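Local coordinates for membrane-bound lytic murein transglycosylase (Agrobacterium tumefaciens, PDB 2PNW), which probably cleaves the glycan strands of peptidoglycan between N-acetylmuramic acid and N-acetylglucosamine, leaving 1,6-anhydromuramic acid ends, at residues R285-D290 against R318-L323; F296-F301 against F358-P363; F97-Y102 against P332-I337. All coordinates share one frame; numbering follows the deposited sequence.

How the contacts relate
All three contacts pair strands in the barrel region of the protein. Contacts 1 and 2 are buried and adjoin: strand 299-304 lies between strands 316-324 and 353-363, and Met320 N probably donates to Phe300 O. Strand 286-288 then passes the pairing on to strand 334-341, through a probable bond from Ala288 N to Asp336 O, and so to contact 3. Strands run parallel in contacts 1 and 3 but antiparallel in contact 2. Chemistry follows position: contact 2 is aromatic and aliphatic, contact 1 adds an arginine pair at its partly exposed end, and the partly buried contact 3 carries a polar Arg-Thr-Asp cluster on one face. Phe358 of contact 2 packs against Gly335 of contact 3.

Contact 1. Residues R285-D290 against R318-L323; sequences RALAVD and RLMLAL
Arg285 holds Leu319 by a side chain that doubles back toward the neighbouring strand. Its CB points away from that strand, but a bend at chi2 (-78°) swings Arg285 CD round to 3.4 Å from Leu319 O. Arg285 NH1 then donates to Leu319 O at 2.9 Å, approaching in the carbonyl plane on a lone pair, while the oxygen sits 22° out of the guanidinium plane. Arg318 covers one face of this guanidinium with CB, 3.6 Å above the plane and shifted toward the rim. The two like charges have separate acid partners, Asp23 for Arg285 NH2 and Asp311 for Arg318 NH2, which probably offsets their repulsion; Arg318 NH1 also donates to Gly284 O.

From here the backbones run parallel, with Ala286 paired to Leu321 and Leu287 to Ala322. Leu321 N and Leu323 N donate to Arg285 O and Leu287 O, and Leu287 N returns a bond to Leu321 O at 2.8 Å. Both strands belong to the 3D domain, whose family is related to the double-psi beta-barrels. On the face carrying Leu287 and Ala322, the Met320 chain is bent at chi3 (82°), placing CE 3.5 Å from Ala286 O. Met320 SD meets Leu287 CD1 at 4.1 Å, the two side chains crossing at about a right angle, and Phe300 and Ile337 of adjoining strands pack against Leu287. Further along, both methyls of Val289 touch Ala322 CB, CG1 being the nearer at 3.8 Å. The other face is aliphatic: Ala286 CB rests against Leu323 CD1 at 3.9 Å, and helix 28-39 lies over Leu321 and Leu323 through Ala31 and Ile35.

Contact 2. Residues F296-F301 against F358-P363; sequences FGLPFF and FYILLP
Phe300 and Ile360 lie side by side, pointing the same way, and form the closely packed part of an antiparallel pairing in the 3D domain, whose fold is related to the double-psi barrel. With CG1 anti to its backbone N (chi1 -172°), Ile360 sets that carbon over the face of the Phe300 ring in a CH-pi contact, 4.1 Å from the centroid and 14° off the normal. Beyond it, Ile360 CD1 reaches Phe300 CZ at 3.7 Å and also touches Leu298 CD1 at 3.9 Å, so one methyl joins the ring to the leucine. The pair itself is non-hydrogen-bonded; the bonds fall on its neighbours, where Phe301 N donates to Tyr359 O at 2.7 Å and Tyr359 N returns a bond to Phe301 O. Phe301 O also lies in the plane of the Tyr359 ring, at its edge, 3.5 Å from Tyr359 CD2.

On the face of Phe301 and Tyr359, by contrast, the two side chains touch at one pair of atoms. They lie side by side, with Tyr359 CD2 at the edge of the Phe301 ring, 4.1 Å from Phe301 CD2. Toward the other end, Pro299 stands across Leu361, with its CD 3.4 Å from Leu361 O, a buried oxygen that has no polar partner in the model. Leu298 CD2 makes the last touch, at Pro363 CD (3.8 Å), and the pairing ends there.

Strand 316-324 flanks 296-301 on its other side, with Leu319 against Pro299 and Ala322 against Phe300, whereas strand 83-89 bonds to the far edge of 358-363. Phe79 of helix 72-82 packs on both Pro299 and Leu361.

Contact 3. Residues F97-Y102 against P332-I337; sequences FVTAFY and PARGDI
Thr99 OG1 has three bonds to two side chains: it donates to Asp336 OD1 at 2.7 Å and accepts from both terminal nitrogens of Arg334, NH1 at 2.9 Å and NH2 at 3.2 Å. A chi1 of 53° sets OG1 between backbone N and carbonyl carbon, facing both partners. This cluster crowns one face of a parallel pairing between strands 96-109 and 334-341, in a barrel probably of the double-psi type, and joins segments 230 residues apart. The arginine comes end-on, with the hydroxyl oxygen in the guanidinium plane, whereas the hydroxyl meets the carboxylate from above its plane (57°). Phe97 CD2 lies over one face of the same guanidinium, 4.1 Å from Arg334 CZ, its ring turned 84° to that plane.

Beneath, the ladder alternates from Ala333 O, bonded by Phe97 N, to Ile337 O, which takes Phe101 N. Gly335 pairs with Val98. The other face is apolar: Val98 CB touches Ile337 CD1 at 3.9 Å, and Phe358 and Met320 pack on Val98 and Ile337, respectively. Two residues on from Thr99, Phe101 meets Asp336 with its CB, 3.7 Å from Asp336 OD2, and its ring edge, where CE2 is 3.4 Å from Asp336 O.

Contact 1. Residues R285-D290 against R318-L323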
loop_
_atom_site.group_PDB
_atom_site.type_symbol
_atom_site.label_atom_id
_atom_site.label_comp_id
_atom_site.label_asym_id
_atom_site.label_seq_id
_atom_site.Cartn_x
_atom_site.Cartn_y
_atom_site.Cartn_z
ATOM N N ARG A 285 1.314 -6.769 10.080
ATOM C CA ARG A 285 1.436 -8.068 9.402
ATOM C C ARG A 285 1.158 -8.024 7.897
ATOM O O ARG A 285 1.288 -9.041 7.229
ATOM C CB ARG A 285 0.511 -9.109 10.057
ATOM C CG ARG A 285 0.900 -9.483 11.500
ATOM C CD ARG A 285 2.066 -10.449 11.493
ATOM N NE ARG A 285 2.642 -10.559 12.835
ATOM C CZ ARG A 285 3.563 -11.454 13.184
ATOM N NH1 ARG A 285 4.012 -12.338 12.296
ATOM N NH2 ARG A 285 4.038 -11.448 14.435
ATOM N N ALA A 286 0.727 -6.872 7.382
ATOM C CA ALA A 286 0.508 -6.695 5.961
ATOM C C ALA A 286 1.644 -5.910 5.315
ATOM O O ALA A 286 2.045 -4.840 5.809
ATOM C CB ALA A 286 -0.821 -5.975 5.706
ATOM N N LEU A 287 2.126 -6.416 4.182
ATOM C CA LEU A 287 3.235 -5.791 3.473
ATOM C C LEU A 287 2.757 -5.399 2.090
ATOM O O LEU A 287 2.055 -6.173 1.444
ATOM C CB LEU A 287 4.357 -6.808 3.323
ATOM C CG LEU A 287 5.696 -6.386 2.703
ATOM C CD1 LEU A 287 6.485 -5.469 3.652
ATOM C CD2 LEU A 287 6.508 -7.626 2.369
ATOM N N ALA A 288 3.158 -4.216 1.624
ATOM C CA ALA A 288 2.896 -3.812 0.241
ATOM C C ALA A 288 4.142 -4.178 -0.540
ATOM O O ALA A 288 5.262 -4.047 -0.018
ATOM C CB ALA A 288 2.595 -2.325 0.132
ATOM N N VAL A 289 3.940 -4.693 -1.747
ATOM C CA VAL A 289 5.043 -5.235 -2.555
ATOM C C VAL A 289 4.910 -4.713 -3.978
ATOM O O VAL A 289 3.905 -4.086 -4.327
ATOM C CB VAL A 289 4.996 -6.790 -2.569
ATOM C CG1 VAL A 289 5.146 -7.337 -1.143
ATOM C CG2 VAL A 289 3.666 -7.282 -3.221
ATOM N N ASP A 290 5.918 -4.991 -4.801
ATOM C CA ASP A 290 5.899 -4.621 -6.213
ATOM C C ASP A 290 4.880 -5.472 -6.955
ATOM O O ASP A 290 5.039 -6.691 -7.031
ATOM C CB ASP A 290 7.310 -4.832 -6.812
ATOM C CG ASP A 290 7.444 -4.312 -8.238
ATOM O OD1 ASP A 290 6.482 -4.418 -9.014
ATOM O OD2 ASP A 290 8.548 -3.806 -8.582
ATOM N N ARG A 318 9.589 -10.874 11.253
ATOM C CA ARG A 318 8.248 -11.448 11.317
ATOM C C ARG A 318 7.748 -11.883 9.960
ATOM O O ARG A 318 8.201 -11.388 8.930
ATOM C CB ARG A 318 7.251 -10.471 11.965
ATOM C CG ARG A 318 6.997 -9.204 11.208
ATOM C CD ARG A 318 6.018 -8.294 11.955
ATOM N NE ARG A 318 6.641 -7.582 13.082
ATOM C CZ ARG A 318 6.128 -6.487 13.655
ATOM N NH1 ARG A 318 4.985 -5.962 13.215
ATOM N NH2 ARG A 318 6.757 -5.906 14.674
ATOM N N LEU A 319 6.835 -12.844 9.987
ATOM C CA LEU A 319 6.131 -13.303 8.794
ATOM C C LEU A 319 4.951 -12.397 8.496
ATOM O O LEU A 319 4.158 -12.071 9.392
ATOM C CB LEU A 319 5.640 -14.730 8.988
ATOM C CG LEU A 319 5.115 -15.443 7.724
ATOM C CD1 LEU A 319 6.223 -15.572 6.646
ATOM C CD2 LEU A 319 4.585 -16.798 8.098
ATOM N N MET A 320 4.829 -12.020 7.227
ATOM C CA MET A 320 3.811 -11.053 6.813
ATOM C C MET A 320 3.126 -11.591 5.568
ATOM O O MET A 320 3.581 -12.569 4.981
ATOM C CB MET A 320 4.478 -9.694 6.515
ATOM C CG MET A 320 5.341 -9.083 7.691
ATOM S SD MET A 320 6.059 -7.475 7.239
ATOM C CE MET A 320 4.599 -6.498 7.606
ATOM N N LEU A 321 2.006 -10.983 5.173
ATOM C CA LEU A 321 1.403 -11.338 3.900
ATOM C C LEU A 321 1.441 -10.143 2.974
ATOM O O LEU A 321 1.274 -9.004 3.416
ATOM C CB LEU A 321 -0.037 -11.819 4.065
ATOM C CG LEU A 321 -0.218 -13.120 4.868
ATOM C CD1 LEU A 321 -1.677 -13.250 5.252
ATOM C CD2 LEU A 321 0.237 -14.319 4.048
ATOM N N ALA A 322 1.657 -10.415 1.686
ATOM C CA ALA A 322 1.651 -9.352 0.663
ATOM C C ALA A 322 0.213 -8.981 0.345
ATOM O O ALA A 322 -0.466 -9.710 -0.370
ATOM C CB ALA A 322 2.361 -9.841 -0.605
ATOM N N LEU A 323 -0.268 -7.867 0.896
ATOM C CA LEU A 323 -1.691 -7.549 0.790
ATOM C C LEU A 323 -1.944 -6.183 0.135
ATOM O O LEU A 323 -3.081 -5.723 0.070
ATOM C CB LEU A 323 -2.348 -7.602 2.183
ATOM C CG LEU A 323 -2.435 -9.028 2.778
ATOM C CD1 LEU A 323 -2.958 -8.895 4.184
ATOM C CD2 LEU A 323 -3.341 -9.916 1.935
#

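Contact 2. Residues F296-F301 against F358-P363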
loop_
_atom_site.group_PDB
_atom_site.type_symbol
_atom_site.label_atom_id
_atom_site.label_comp_id
_atom_site.label_asym_id
_atom_site.label_seq_id
_atom_site.Cartn_x
_atom_site.Cartn_y
_atom_site.Cartn_z
ATOM N N PHE A 296 -0.041 -11.207 -4.951
ATOM C CA PHE A 296 -0.666 -10.937 -3.648
ATOM C C PHE A 296 -1.002 -12.210 -2.868
ATOM O O PHE A 296 -1.292 -13.260 -3.461
ATOM C CB PHE A 296 -1.950 -10.116 -3.809
ATOM C CG PHE A 296 -1.727 -8.712 -4.345
ATOM C CD1 PHE A 296 -0.645 -7.947 -3.932
ATOM C CD2 PHE A 296 -2.629 -8.163 -5.242
ATOM C CE1 PHE A 296 -0.445 -6.631 -4.425
ATOM C CE2 PHE A 296 -2.441 -6.841 -5.743
ATOM C CZ PHE A 296 -1.347 -6.089 -5.331
ATOM N N GLY A 297 -0.970 -12.105 -1.544
ATOM C CA GLY A 297 -1.409 -13.192 -0.685
ATOM C C GLY A 297 -0.298 -14.110 -0.213
ATOM O O GLY A 297 -0.531 -14.924 0.664
ATOM N N LEU A 298 0.882 -14.018 -0.818
ATOM C CA LEU A 298 1.992 -14.894 -0.441
ATOM C C LEU A 298 2.654 -14.414 0.851
ATOM O O LEU A 298 2.712 -13.207 1.087
ATOM C CB LEU A 298 3.025 -14.933 -1.558
ATOM C CG LEU A 298 2.567 -15.815 -2.712
ATOM C CD1 LEU A 298 3.412 -15.517 -3.914
ATOM C CD2 LEU A 298 2.707 -17.284 -2.280
ATOM N N PRO A 299 3.126 -15.352 1.693
ATOM C CA PRO A 299 3.837 -14.954 2.912
ATOM C C PRO A 299 5.272 -14.529 2.625
ATOM O O PRO A 299 5.953 -15.146 1.787
ATOM C CB PRO A 299 3.833 -16.242 3.787
ATOM C CG PRO A 299 2.927 -17.224 3.048
ATOM C CD PRO A 299 3.001 -16.821 1.597
ATOM N N PHE A 300 5.708 -13.482 3.320
ATOM C CA PHE A 300 7.086 -13.011 3.255
ATOM C C PHE A 300 7.593 -12.898 4.674
ATOM O O PHE A 300 6.938 -12.249 5.501
ATOM C CB PHE A 300 7.164 -11.597 2.628
ATOM C CG PHE A 300 6.981 -11.564 1.123
ATOM C CD1 PHE A 300 8.072 -11.335 0.282
ATOM C CD2 PHE A 300 5.720 -11.726 0.552
ATOM C CE1 PHE A 300 7.905 -11.281 -1.117
ATOM C CE2 PHE A 300 5.540 -11.712 -0.847
ATOM C CZ PHE A 300 6.631 -11.470 -1.678
ATOM N N PHE A 301 8.755 -13.502 4.955
ATOM C CA PHE A 301 9.429 -13.264 6.238
ATOM C C PHE A 301 10.423 -12.122 6.060
ATOM O O PHE A 301 11.296 -12.185 5.183
ATOM C CB PHE A 301 10.128 -14.530 6.754
ATOM C CG PHE A 301 10.644 -14.390 8.178
ATOM C CD1 PHE A 301 9.809 -14.609 9.262
ATOM C CD2 PHE A 301 11.971 -14.034 8.414
ATOM C CE1 PHE A 301 10.281 -14.451 10.578
ATOM C CE2 PHE A 301 12.443 -13.879 9.705
ATOM C CZ PHE A 301 11.609 -14.101 10.787
ATOM N N PHE A 358 14.585 -10.145 2.593
ATOM C CA PHE A 358 13.255 -10.682 2.227
ATOM C C PHE A 358 13.330 -12.183 1.964
ATOM O O PHE A 358 14.182 -12.620 1.201
ATOM C CB PHE A 358 12.755 -10.004 0.940
ATOM C CG PHE A 358 12.096 -8.669 1.160
ATOM C CD1 PHE A 358 12.713 -7.683 1.922
ATOM C CD2 PHE A 358 10.857 -8.401 0.584
ATOM C CE1 PHE A 358 12.098 -6.443 2.134
ATOM C CE2 PHE A 358 10.233 -7.159 0.763
ATOM C CZ PHE A 358 10.855 -6.179 1.547
ATOM N N TYR A 359 12.451 -12.974 2.582
ATOM C CA TYR A 359 12.350 -14.403 2.257
ATOM C C TYR A 359 10.897 -14.661 1.896
ATOM O O TYR A 359 10.011 -14.308 2.665
ATOM C CB TYR A 359 12.740 -15.307 3.444
ATOM C CG TYR A 359 14.086 -15.037 4.090
ATOM C CD1 TYR A 359 15.204 -15.814 3.763
ATOM C CD2 TYR A 359 14.241 -14.016 5.029
ATOM C CE1 TYR A 359 16.441 -15.577 4.352
ATOM C CE2 TYR A 359 15.489 -13.755 5.625
ATOM C CZ TYR A 359 16.582 -14.550 5.283
ATOM O OH TYR A 359 17.813 -14.324 5.894
ATOM N N ILE A 360 10.644 -15.276 0.749
ATOM C CA ILE A 360 9.266 -15.593 0.351
ATOM C C ILE A 360 8.987 -17.065 0.674
ATOM O O ILE A 360 9.880 -17.932 0.540
ATOM C CB ILE A 360 8.991 -15.228 -1.159
ATOM C CG1 ILE A 360 7.501 -15.371 -1.507
ATOM C CG2 ILE A 360 9.854 -16.074 -2.116
ATOM C CD1 ILE A 360 7.162 -14.892 -2.947
ATOM N N LEU A 361 7.771 -17.362 1.131
ATOM C CA LEU A 361 7.413 -18.745 1.416
ATOM C C LEU A 361 6.542 -19.231 0.271
ATOM O O LEU A 361 5.433 -18.715 0.067
ATOM C CB LEU A 361 6.680 -18.883 2.751
ATOM C CG LEU A 361 7.322 -18.395 4.063
ATOM C CD1 LEU A 361 6.535 -18.955 5.250
ATOM C CD2 LEU A 361 8.770 -18.795 4.183
ATOM N N LEU A 362 7.043 -20.197 -0.494
ATOM C CA LEU A 362 6.264 -20.721 -1.632
ATOM C C LEU A 362 5.495 -21.957 -1.240
ATOM O O LEU A 362 6.044 -22.830 -0.571
ATOM C CB LEU A 362 7.163 -21.038 -2.834
ATOM C CG LEU A 362 8.103 -19.939 -3.327
ATOM C CD1 LEU A 362 8.763 -20.358 -4.622
ATOM C CD2 LEU A 362 7.322 -18.636 -3.532
ATOM N N PRO A 363 4.228 -22.060 -1.688
ATOM C CA PRO A 363 3.458 -23.284 -1.525
ATOM C C PRO A 363 4.298 -24.441 -2.069
ATOM O O PRO A 363 4.974 -24.292 -3.109
ATOM C CB PRO A 363 2.250 -23.058 -2.442
ATOM C CG PRO A 363 2.091 -21.567 -2.528
ATOM C CD PRO A 363 3.469 -21.010 -2.410
#

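Contact 3. Residues F97-Y102 against P332-I337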
loop_
_atom_site.group_PDB
_atom_site.type_symbol
_atom_site.label_atom_id
_atom_site.label_comp_id
_atom_site.label_asym_id
_atom_site.label_seq_id
_atom_site.Cartn_x
_atom_site.Cartn_y
_atom_site.Cartn_z
ATOM N N PHE A 97 14.834 -3.545 1.213
ATOM C CA PHE A 97 14.594 -2.253 1.843
ATOM C C PHE A 97 13.122 -2.091 2.221
ATOM O O PHE A 97 12.234 -2.389 1.411
ATOM C CB PHE A 97 15.006 -1.129 0.890
ATOM C CG PHE A 97 15.128 0.210 1.555
ATOM C CD1 PHE A 97 16.245 0.508 2.345
ATOM C CD2 PHE A 97 14.140 1.173 1.396
ATOM C CE1 PHE A 97 16.366 1.758 2.969
ATOM C CE2 PHE A 97 14.256 2.429 2.012
ATOM C CZ PHE A 97 15.373 2.711 2.803
ATOM N N VAL A 98 12.873 -1.647 3.452
ATOM C CA VAL A 98 11.500 -1.398 3.900
ATOM C C VAL A 98 11.245 0.038 4.327
ATOM O O VAL A 98 12.111 0.703 4.932
ATOM C CB VAL A 98 11.026 -2.361 5.008
ATOM C CG1 VAL A 98 10.887 -3.779 4.459
ATOM C CG2 VAL A 98 11.973 -2.319 6.243
ATOM N N THR A 99 10.065 0.518 3.936
ATOM C CA THR A 99 9.497 1.719 4.484
ATOM C C THR A 99 8.190 1.306 5.161
ATOM O O THR A 99 7.932 0.090 5.340
ATOM C CB THR A 99 9.323 2.803 3.404
ATOM O OG1 THR A 99 8.594 2.266 2.291
ATOM C CG2 THR A 99 10.706 3.283 2.893
ATOM N N ALA A 100 7.378 2.273 5.574
ATOM C CA ALA A 100 6.108 1.917 6.231
ATOM C C ALA A 100 4.990 2.844 5.809
ATOM O O ALA A 100 5.245 3.967 5.345
ATOM C CB ALA A 100 6.253 1.892 7.753
ATOM N N PHE A 101 3.752 2.378 5.976
ATOM C CA PHE A 101 2.575 3.184 5.677
ATOM C C PHE A 101 1.494 2.890 6.709
ATOM O O PHE A 101 1.645 1.967 7.523
ATOM C CB PHE A 101 2.097 2.970 4.217
ATOM C CG PHE A 101 1.366 1.659 3.968
ATOM C CD1 PHE A 101 0.015 1.666 3.617
ATOM C CD2 PHE A 101 2.038 0.450 3.985
ATOM C CE1 PHE A 101 -0.668 0.447 3.327
ATOM C CE2 PHE A 101 1.373 -0.762 3.688
ATOM C CZ PHE A 101 0.022 -0.752 3.381
ATOM N N TYR A 102 0.427 3.680 6.715
ATOM C CA TYR A 102 -0.584 3.551 7.773
ATOM C C TYR A 102 -1.876 4.101 7.225
ATOM O O TYR A 102 -1.881 4.615 6.106
ATOM C CB TYR A 102 -0.149 4.285 9.059
ATOM C CG TYR A 102 -0.202 5.796 8.995
ATOM C CD1 TYR A 102 -1.111 6.517 9.784
ATOM C CD2 TYR A 102 0.653 6.509 8.142
ATOM C CE1 TYR A 102 -1.156 7.931 9.727
ATOM C CE2 TYR A 102 0.600 7.903 8.072
ATOM C CZ TYR A 102 -0.284 8.596 8.863
ATOM O OH TYR A 102 -0.313 9.975 8.794
ATOM N N PRO A 332 12.238 -6.353 -6.381
ATOM C CA PRO A 332 11.883 -7.673 -5.852
ATOM C C PRO A 332 11.975 -7.765 -4.339
ATOM O O PRO A 332 11.272 -8.562 -3.754
ATOM C CB PRO A 332 12.920 -8.609 -6.504
ATOM C CG PRO A 332 14.114 -7.696 -6.795
ATOM C CD PRO A 332 13.455 -6.406 -7.223
ATOM N N ALA A 333 12.863 -6.985 -3.721
ATOM C CA ALA A 333 12.996 -6.986 -2.274
ATOM C C ALA A 333 12.728 -5.615 -1.672
ATOM O O ALA A 333 13.453 -5.156 -0.785
ATOM C CB ALA A 333 14.351 -7.545 -1.844
ATOM N N ARG A 334 11.656 -4.978 -2.155
ATOM C CA ARG A 334 11.179 -3.699 -1.653
ATOM C C ARG A 334 9.799 -3.883 -1.011
ATOM O O ARG A 334 8.924 -4.543 -1.595
ATOM C CB ARG A 334 11.088 -2.704 -2.810
ATOM C CG ARG A 334 10.648 -1.303 -2.427
ATOM C CD ARG A 334 11.712 -0.508 -1.688
ATOM N NE ARG A 334 11.256 0.880 -1.545
ATOM C CZ ARG A 334 10.533 1.352 -0.530
ATOM N NH1 ARG A 334 10.180 0.570 0.479
ATOM N NH2 ARG A 334 10.172 2.631 -0.525
ATOM N N GLY A 335 9.594 -3.298 0.168
ATOM C CA GLY A 335 8.304 -3.436 0.849
ATOM C C GLY A 335 7.882 -2.244 1.671
ATOM O O GLY A 335 8.710 -1.429 2.102
ATOM N N ASP A 336 6.577 -2.133 1.897
ATOM C CA ASP A 336 6.042 -1.081 2.737
ATOM C C ASP A 336 5.251 -1.800 3.827
ATOM O O ASP A 336 4.253 -2.479 3.534
ATOM C CB ASP A 336 5.096 -0.219 1.921
ATOM C CG ASP A 336 5.256 1.271 2.181
ATOM O OD1 ASP A 336 6.097 1.678 2.986
ATOM O OD2 ASP A 336 4.528 2.043 1.545
ATOM N N ILE A 337 5.688 -1.637 5.070
ATOM C CA ILE A 337 5.077 -2.300 6.233
ATOM C C ILE A 337 3.879 -1.494 6.717
ATOM O O ILE A 337 4.002 -0.295 7.004
ATOM C CB ILE A 337 6.095 -2.408 7.417
ATOM C CG1 ILE A 337 7.284 -3.306 7.045
ATOM C CG2 ILE A 337 5.404 -2.868 8.708
ATOM C CD1 ILE A 337 8.526 -3.031 7.897
#